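Local coordinates for protein antitoxin HipB (Escherichia coli, PDB 4Z5H) that neutralises the toxin HipA and, as a homodimer, binds and bends operator DNA to repress the hipBA operon, at residues Q10-M15 / S41-N46. The protein carries 1 engineered substitution. Sequence-based numbering, arbitrary orientation.
With nucleotides of chain B; nucleotides of chain C.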
loop_
_atom_site.group_PDB
_atom_site.type_symbol
_atom_site.label_atom_id
_atom_site.label_comp_id
_atom_site.label_asym_id
_atom_site.label_seq_id
_atom_site.Cartn_x
_atom_site.Cartn_y
_atom_site.Cartn_z
ATOM N N GLN A 10 -0.215 6.827 8.420
ATOM C CA GLN A 10 0.960 6.212 8.991
ATOM C C GLN A 10 1.955 5.854 7.889
ATOM O O GLN A 10 3.127 6.057 8.038
ATOM C CB GLN A 10 0.589 4.960 9.780
ATOM C CG GLN A 10 -0.086 5.204 11.114
ATOM C CD GLN A 10 -0.572 3.937 11.783
ATOM O OE1 GLN A 10 -0.137 2.860 11.483
ATOM N NE2 GLN A 10 -1.478 4.091 12.704
ATOM N N LEU A 11 1.443 5.345 6.783
ATOM C CA LEU A 11 2.272 4.983 5.661
ATOM C C LEU A 11 2.991 6.195 5.067
ATOM O O LEU A 11 4.171 6.144 4.829
ATOM C CB LEU A 11 1.435 4.306 4.587
ATOM C CG LEU A 11 2.135 3.885 3.303
ATOM C CD1 LEU A 11 3.392 3.074 3.528
ATOM C CD2 LEU A 11 1.172 3.198 2.350
ATOM N N ALA A 12 2.242 7.264 4.847
ATOM C CA ALA A 12 2.776 8.493 4.290
ATOM C C ALA A 12 3.818 9.131 5.216
ATOM O O ALA A 12 4.845 9.560 4.769
ATOM C CB ALA A 12 1.661 9.474 3.987
ATOM N N ASN A 13 3.537 9.149 6.510
ATOM C CA ASN A 13 4.448 9.707 7.477
ATOM C C ASN A 13 5.763 8.937 7.477
ATOM O O ASN A 13 6.802 9.537 7.481
ATOM C CB ASN A 13 3.847 9.686 8.885
ATOM C CG ASN A 13 2.709 10.677 9.065
ATOM O OD1 ASN A 13 2.429 11.450 8.199
ATOM N ND2 ASN A 13 2.062 10.630 10.182
ATOM N N ALA A 14 5.699 7.610 7.440
ATOM C CA ALA A 14 6.896 6.789 7.377
ATOM C C ALA A 14 7.731 6.998 6.103
ATOM O O ALA A 14 8.928 7.065 6.146
ATOM C CB ALA A 14 6.541 5.326 7.514
ATOM N N MET A 15 7.064 7.075 4.972
ATOM C CA MET A 15 7.727 7.322 3.716
ATOM C C MET A 15 8.365 8.706 3.574
ATOM O O MET A 15 9.411 8.826 3.005
ATOM C CB MET A 15 6.843 6.960 2.550
ATOM C CG MET A 15 6.650 5.464 2.472
ATOM S SD MET A 15 5.371 4.955 1.361
ATOM C CE MET A 15 6.171 5.232 -0.191
ATOM N N SER A 41 3.540 15.462 -3.156
ATOM C CA SER A 41 3.074 16.322 -2.091
ATOM C C SER A 41 1.675 15.859 -1.631
ATOM O O SER A 41 1.408 15.784 -0.462
ATOM C CB SER A 41 3.075 17.784 -2.519
ATOM O OG SER A 41 2.403 18.586 -1.602
ATOM N N ASN A 42 0.814 15.522 -2.567
ATOM C CA ASN A 42 -0.506 15.036 -2.217
ATOM C C ASN A 42 -0.430 13.728 -1.425
ATOM O O ASN A 42 -1.169 13.564 -0.500
ATOM C CB ASN A 42 -1.431 14.893 -3.427
ATOM C CG ASN A 42 -2.859 14.520 -3.041
ATOM O OD1 ASN A 42 -3.631 15.351 -2.623
ATOM N ND2 ASN A 42 -3.189 13.257 -3.163
ATOM N N PHE A 43 0.480 12.831 -1.796
ATOM C CA PHE A 43 0.625 11.577 -1.086
ATOM C C PHE A 43 1.049 11.809 0.366
ATOM O O PHE A 43 0.467 11.258 1.254
ATOM C CB PHE A 43 1.644 10.661 -1.779
ATOM C CG PHE A 43 2.139 9.519 -0.921
ATOM C CD1 PHE A 43 1.303 8.482 -0.570
ATOM C CD2 PHE A 43 3.419 9.516 -0.427
ATOM C CE1 PHE A 43 1.761 7.449 0.227
ATOM C CE2 PHE A 43 3.886 8.488 0.357
ATOM C CZ PHE A 43 3.060 7.451 0.688
ATOM N N GLU A 44 2.068 12.629 0.562
ATOM C CA GLU A 44 2.610 12.881 1.887
ATOM C C GLU A 44 1.576 13.534 2.817
ATOM O O GLU A 44 1.501 13.217 3.968
ATOM C CB GLU A 44 3.914 13.679 1.804
ATOM C CG GLU A 44 5.069 12.884 1.211
ATOM C CD GLU A 44 6.430 13.567 1.318
ATOM O OE1 GLU A 44 6.489 14.758 1.615
ATOM O OE2 GLU A 44 7.428 12.886 1.110
ATOM N N ASN A 45 0.790 14.444 2.280
ATOM C CA ASN A 45 -0.163 15.192 3.072
ATOM C C ASN A 45 -1.599 14.706 3.082
ATOM O O ASN A 45 -2.299 14.895 4.034
ATOM C CB ASN A 45 -0.082 16.667 2.705
ATOM C CG ASN A 45 1.281 17.223 2.974
ATOM O OD1 ASN A 45 1.676 17.339 4.113
ATOM N ND2 ASN A 45 2.025 17.501 1.929
ATOM N N ASN A 46 -2.012 14.102 1.994
ATOM C CA ASN A 46 -3.368 13.697 1.818
ATOM C C ASN A 46 -3.444 12.271 1.232
ATOM O O ASN A 46 -4.011 12.076 0.187
ATOM C CB ASN A 46 -4.008 14.715 0.890
ATOM C CG ASN A 46 -5.502 14.608 0.843
ATOM O OD1 ASN A 46 -6.136 14.308 1.831
ATOM N ND2 ASN A 46 -6.069 14.849 -0.315
ATOM P P DA B 3 4.702 19.909 1.093
ATOM O OP1 DA B 3 5.271 19.576 2.369
ATOM O OP2 DA B 3 4.405 18.848 0.149
ATOM O "O5'" DA B 3 3.394 20.765 1.313
ATOM C "C5'" DA B 3 3.450 22.012 2.021
ATOM C "C4'" DA B 3 2.601 23.069 1.354
ATOM O "O4'" DA B 3 3.188 23.490 0.105
ATOM C "C3'" DA B 3 1.157 22.673 1.041
ATOM O "O3'" DA B 3 0.333 23.764 1.434
ATOM C "C2'" DA B 3 1.169 22.462 -0.459
ATOM C "C1'" DA B 3 2.228 23.443 -0.920
ATOM N N9 DA B 3 2.916 23.080 -2.152
ATOM C C8 DA B 3 3.414 21.855 -2.505
ATOM N N7 DA B 3 3.995 21.840 -3.678
ATOM C C5 DA B 3 3.891 23.149 -4.119
ATOM C C6 DA B 3 4.315 23.791 -5.297
ATOM N N6 DA B 3 4.954 23.175 -6.289
ATOM N N1 DA B 3 4.036 25.103 -5.428
ATOM C C2 DA B 3 3.395 25.722 -4.436
ATOM N N3 DA B 3 2.934 25.229 -3.293
ATOM C C4 DA B 3 3.225 23.923 -3.191
ATOM P P DA C 12 -7.572 13.364 -4.077
ATOM O OP1 DA C 12 -6.786 12.934 -2.921
ATOM O OP2 DA C 12 -7.576 14.771 -4.476
ATOM O "O5'" DA C 12 -7.090 12.472 -5.294
ATOM C "C5'" DA C 12 -7.417 11.078 -5.355
ATOM C "C4'" DA C 12 -6.629 10.413 -6.456
ATOM O "O4'" DA C 12 -7.217 10.743 -7.728
ATOM C "C3'" DA C 12 -5.180 10.864 -6.557
ATOM O "O3'" DA C 12 -4.405 9.825 -7.132
ATOM C "C2'" DA C 12 -5.258 12.048 -7.500
ATOM C "C1'" DA C 12 -6.413 11.681 -8.420
ATOM N N9 DA C 12 -7.271 12.804 -8.776
ATOM C C8 DA C 12 -7.679 13.848 -7.987
ATOM N N7 DA C 12 -8.488 14.682 -8.590
ATOM C C5 DA C 12 -8.632 14.143 -9.859
ATOM C C6 DA C 12 -9.366 14.554 -10.979
ATOM N N6 DA C 12 -10.125 15.649 -11.005
ATOM N N1 DA C 12 -9.289 13.792 -12.091
ATOM C C2 DA C 12 -8.536 12.688 -12.061
ATOM N N3 DA C 12 -7.802 12.197 -11.069
ATOM C C4 DA C 12 -7.896 12.981 -9.983
HETATM O O HOH W 1 3.558 12.760 5.783
HETATM O O HOH W 2 0.149 12.033 6.058
#
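A12 lays its CB over one face of the F43 ring, 4.1 Å above the plane and displaced toward the rim. The same methyl group lies 3.5 Å from F43 O and close to E44 O, against the last turn of helix 37-45; A12 and E44 have the nearest CA atoms across the contact, 5.0 Å apart. F43 carries CG anti to its backbone N (chi1 164°); the ring reaches helix 8-21 with its CZ and CE2 end, CZ meeting both A12 and M15 SD. M15 meets that ring at the edge: SD is 3.5 Å from F43 CZ and 73° off the ring normal, a Met-aromatic contact, the side chains crossing at about a right angle. Beside this apolar patch two waters lie between N13 OD1 and E44 O, within donating distance of both, and can bridge the helices, though not all these bonds need form at once.

Across the helix, S41 OG donates to OP2 of DA3 of chain B at 2.7 Å, whereas N45 ND2 reaches that oxygen weakly. N45 ND2 also bonds S41 O at 3.0 Å, arriving on the opposite face of the carbonyl plane from N45 N. Helix 37-45 is the recognition helix, second of the helix-turn-helix; S41 also packs on a thymine base, and the helix's inner side lies against helix 8-21, segment axes 118° apart. E44 is salt-bridged to R19 farther along helix 8-21, helix 52-61 packs on M15 through F55, I58 and L59, and L68 of the second subunit, on its strand 64-70, also touches M15.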